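Local coordinates for protein NeuRonal IgCAM-5 (Caenorhabditis elegans, PDB 6ON6) that probably acts as a neuronal cell-surface adhesion receptor, pairing with a second copy of itself through its first immunoglobulin domain, at residues R60-L65 and N82-D87. Numbering follows the deposited sequence.
Sequences RNKYEL and NVQESD
Tyr63 and Asp87 meet through a water held at the edge of the tyrosine ring, in its plane: the water lies 2.6 Å from Tyr63 OH and donates a hydrogen to Asp87 OD1. On one face of the same ring sits CG of Lys62, 3.6 Å above the plane and displaced toward the rim. The carboxylate of Asp87 is the other flat group, and its OD2 takes two donors. Lys62 NZ reaches Asp87 OD2 at 2.8 Å on the syn side, 19° out of the carboxylate plane, making a salt bridge, while the backbone N of Gln84 bonds to the anti side. Lysine and aspartate meet tip to tip. CG of Lys62 stands anti to its own backbone N (chi1 177°), and the chain bends once, at chi2, before running out to the acid. Lys62 CE also passes 3.4 Å from Asp87 OD1. Lys62 NZ also lies 3.0 Å from Asn82 O and hydrogen-bonds to Lys81 O, an electronegative setting for a buried lysine that would probably favour its charged form. Around the turn, Asp87 N returns a bond to Gln84 O, so main chain and side chain both tie the short 3-10 segment 85-87 to Gln84. An alanine in place of Asp87 would probably leave the Lys62 ammonium without its counter-charge and the Gln84 N-H without its acceptor, with the water losing its hold on this side. This resembles the arginine- or lysine-to-aspartate bridge familiar from V- and I-type immunoglobulin domains, with the tyrosine corner next to it, where Asp87 O accepts from Tyr91 OH. It joins the residue just before edge strand 63-69 to the loop linking strands 75-80 and 89-95, closing one end of the sandwich; Tyr63 packs on Leu50 and Val56, Asp87 on Ile80 and Leu107 from the two sheets.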
ATOM      1  N   ARG A  60       4.288 -13.665   6.895  1.00 34.36           N
ATOM      2  CA  ARG A  60       4.996 -14.513   5.939  1.00 34.27           C
ATOM      3  C   ARG A  60       4.389 -15.915   5.826  1.00 36.60           C
ATOM      4  O   ARG A  60       4.610 -16.599   4.812  1.00 38.13           O
ATOM      5  CB  ARG A  60       6.465 -14.619   6.374  1.00 41.12           C
ATOM      6  CG  ARG A  60       7.460 -13.956   5.449  1.00 47.41           C
ATOM      7  N   ASN A  61       3.657 -16.376   6.849  1.00 36.45           N
ATOM      8  CA  ASN A  61       2.961 -17.656   6.738  1.00 35.16           C
ATOM      9  C   ASN A  61       1.620 -17.544   6.025  1.00 35.05           C
ATOM     10  O   ASN A  61       1.011 -18.581   5.716  1.00 37.91           O
ATOM     11  CB  ASN A  61       2.763 -18.292   8.120  1.00 42.01           C
ATOM     12  CG  ASN A  61       4.070 -18.680   8.764  1.00 49.91           C
ATOM     13  OD1 ASN A  61       5.010 -19.088   8.076  1.00 49.85           O
ATOM     14  ND2 ASN A  61       4.147 -18.545  10.088  1.00 54.30           N
ATOM     15  N   LYS A  62       1.132 -16.329   5.787  1.00 32.14           N
ATOM     16  CA  LYS A  62      -0.157 -16.102   5.130  1.00 28.58           C
ATOM     17  C   LYS A  62      -0.027 -15.694   3.659  1.00 28.53           C
ATOM     18  O   LYS A  62      -0.793 -16.147   2.807  1.00 28.97           O
ATOM     19  CB  LYS A  62      -0.887 -14.981   5.866  1.00 29.87           C
ATOM     20  CG  LYS A  62      -2.238 -14.597   5.216  1.00 30.97           C
ATOM     21  CD  LYS A  62      -3.230 -15.778   5.251  1.00 31.20           C
ATOM     22  CE  LYS A  62      -4.607 -15.331   4.688  1.00 28.30           C
ATOM     23  NZ  LYS A  62      -5.665 -16.397   4.846  1.00 27.55           N
ATOM     24  N   TYR A  63       0.913 -14.828   3.359  1.00 32.50           N
ATOM     25  CA  TYR A  63       1.147 -14.314   2.022  1.00 28.87           C
ATOM     26  C   TYR A  63       2.550 -14.722   1.667  1.00 32.41           C
ATOM     27  O   TYR A  63       3.473 -14.634   2.498  1.00 35.72           O
ATOM     28  CB  TYR A  63       1.141 -12.824   2.065  1.00 31.79           C
ATOM     29  CG  TYR A  63      -0.168 -12.271   2.480  1.00 29.69           C
ATOM     30  CD1 TYR A  63      -1.272 -12.366   1.649  1.00 33.25           C
ATOM     31  CD2 TYR A  63      -0.318 -11.687   3.718  1.00 29.68           C
ATOM     32  CE1 TYR A  63      -2.491 -11.879   2.044  1.00 31.48           C
ATOM     33  CE2 TYR A  63      -1.506 -11.186   4.111  1.00 27.82           C
ATOM     34  CZ  TYR A  63      -2.594 -11.271   3.275  1.00 33.81           C
ATOM     35  OH  TYR A  63      -3.785 -10.768   3.709  1.00 31.88           O
ATOM     36  N   GLU A  64       2.702 -15.171   0.440  1.00 28.43           N
ATOM     37  CA  GLU A  64       4.005 -15.477  -0.080  1.00 30.06           C
ATOM     38  C   GLU A  64       4.170 -14.663  -1.340  1.00 27.82           C
ATOM     39  O   GLU A  64       3.210 -14.408  -2.072  1.00 29.36           O
ATOM     40  CB  GLU A  64       4.175 -16.977  -0.365  1.00 30.38           C
ATOM     41  CG  GLU A  64       3.917 -17.864   0.841  1.00 34.10           C
ATOM     42  CD  GLU A  64       4.221 -19.322   0.567  1.00 41.60           C
ATOM     43  OE1 GLU A  64       4.498 -19.647  -0.607  1.00 46.00           O
ATOM     44  OE2 GLU A  64       4.204 -20.134   1.529  1.00 47.63           O
ATOM     45  N   LEU A  65       5.381 -14.231  -1.571  1.00 28.83           N
ATOM     46  CA  LEU A  65       5.680 -13.506  -2.787  1.00 28.54           C
ATOM     47  C   LEU A  65       6.858 -14.179  -3.446  1.00 30.21           C
ATOM     48  O   LEU A  65       7.879 -14.422  -2.796  1.00 32.25           O
ATOM     49  CB  LEU A  65       6.024 -12.048  -2.511  1.00 30.25           C
ATOM     50  CG  LEU A  65       6.433 -11.251  -3.742  1.00 29.02           C
ATOM     51  CD1 LEU A  65       5.227 -11.021  -4.613  1.00 29.72           C
ATOM     52  CD2 LEU A  65       7.026  -9.961  -3.261  1.00 33.05           C
ATOM     53  N   ASN A  82      -4.457 -20.483   2.565  1.00 20.05           N
ATOM     54  CA  ASN A  82      -5.485 -20.793   3.566  1.00 21.25           C
ATOM     55  C   ASN A  82      -6.617 -19.763   3.530  1.00 20.81           C
ATOM     56  O   ASN A  82      -6.940 -19.111   4.509  1.00 22.49           O
ATOM     57  CB  ASN A  82      -4.873 -20.887   4.978  1.00 22.33           C
ATOM     58  CG  ASN A  82      -5.872 -21.326   6.007  1.00 24.77           C
ATOM     59  OD1 ASN A  82      -6.816 -22.066   5.708  1.00 28.38           O
ATOM     60  ND2 ASN A  82      -5.692 -20.824   7.222  1.00 30.12           N
ATOM     61  N   VAL A  83      -7.226 -19.616   2.350  1.00 20.79           N
ATOM     62  CA  VAL A  83      -8.176 -18.530   2.147  1.00 21.77           C
ATOM     63  C   VAL A  83      -9.343 -18.610   3.132  1.00 23.79           C
ATOM     64  O   VAL A  83      -9.863 -19.694   3.413  1.00 22.56           O
ATOM     65  CB  VAL A  83      -8.646 -18.573   0.678  1.00 23.50           C
ATOM     66  CG1 VAL A  83      -9.915 -17.808   0.525  1.00 30.66           C
ATOM     67  CG2 VAL A  83      -7.531 -18.034  -0.235  1.00 24.64           C
ATOM     68  N   GLN A  84      -9.745 -17.445   3.651  1.00 23.09           N
ATOM     69  CA  GLN A  84     -10.842 -17.312   4.599  1.00 23.16           C
ATOM     70  C   GLN A  84     -11.785 -16.240   4.069  1.00 26.00           C
ATOM     71  O   GLN A  84     -11.459 -15.500   3.147  1.00 26.43           O
ATOM     72  CB  GLN A  84     -10.284 -16.899   5.957  1.00 26.67           C
ATOM     73  CG  GLN A  84      -9.324 -17.932   6.553  1.00 27.05           C
ATOM     74  CD  GLN A  84      -9.991 -19.223   6.900  1.00 27.67           C
ATOM     75  OE1 GLN A  84     -11.098 -19.217   7.500  1.00 28.00           O
ATOM     76  NE2 GLN A  84      -9.274 -20.341   6.689  1.00 28.87           N
ATOM     77  N   GLU A  85     -12.975 -16.160   4.640  1.00 29.61           N
ATOM     78  CA  GLU A  85     -13.924 -15.099   4.330  1.00 28.44           C
ATOM     79  C   GLU A  85     -13.288 -13.714   4.359  1.00 30.20           C
ATOM     80  O   GLU A  85     -13.538 -12.895   3.468  1.00 32.29           O
ATOM     81  CB  GLU A  85     -15.062 -15.133   5.332  1.00 30.70           C
ATOM     82  CG  GLU A  85     -15.977 -16.317   5.192  1.00 36.04           C
ATOM     83  CD  GLU A  85     -17.247 -16.119   6.024  1.00 42.69           C
ATOM     84  OE1 GLU A  85     -17.288 -16.521   7.221  1.00 50.18           O
ATOM     85  OE2 GLU A  85     -18.192 -15.512   5.469  1.00 49.74           O
ATOM     86  N   SER A  86     -12.408 -13.451   5.314  1.00 33.91           N
ATOM     87  CA  SER A  86     -11.793 -12.139   5.418  1.00 29.34           C
ATOM     88  C   SER A  86     -10.860 -11.839   4.250  1.00 28.04           C
ATOM     89  O   SER A  86     -10.512 -10.670   4.053  1.00 30.28           O
ATOM     90  CB  SER A  86     -11.028 -11.984   6.727  1.00 36.43           C
ATOM     91  OG  SER A  86     -10.175 -13.082   6.900  1.00 38.55           O
ATOM     92  N   ASP A  87     -10.456 -12.855   3.471  1.00 25.98           N
ATOM     93  CA  ASP A  87      -9.632 -12.615   2.284  1.00 25.93           C
ATOM     94  C   ASP A  87     -10.431 -12.206   1.061  1.00 26.10           C
ATOM     95  O   ASP A  87      -9.806 -11.837   0.049  1.00 27.94           O
ATOM     96  CB  ASP A  87      -8.836 -13.880   1.974  1.00 23.46           C
ATOM     97  CG  ASP A  87      -7.892 -14.251   3.102  1.00 25.40           C
ATOM     98  OD1 ASP A  87      -7.172 -13.355   3.571  1.00 28.88           O
ATOM     99  OD2 ASP A  87      -7.873 -15.417   3.502  1.00 24.71           O
TER
HETATM  100  O   HOH W   1      -5.942 -11.254   2.423  1.00 29.11           O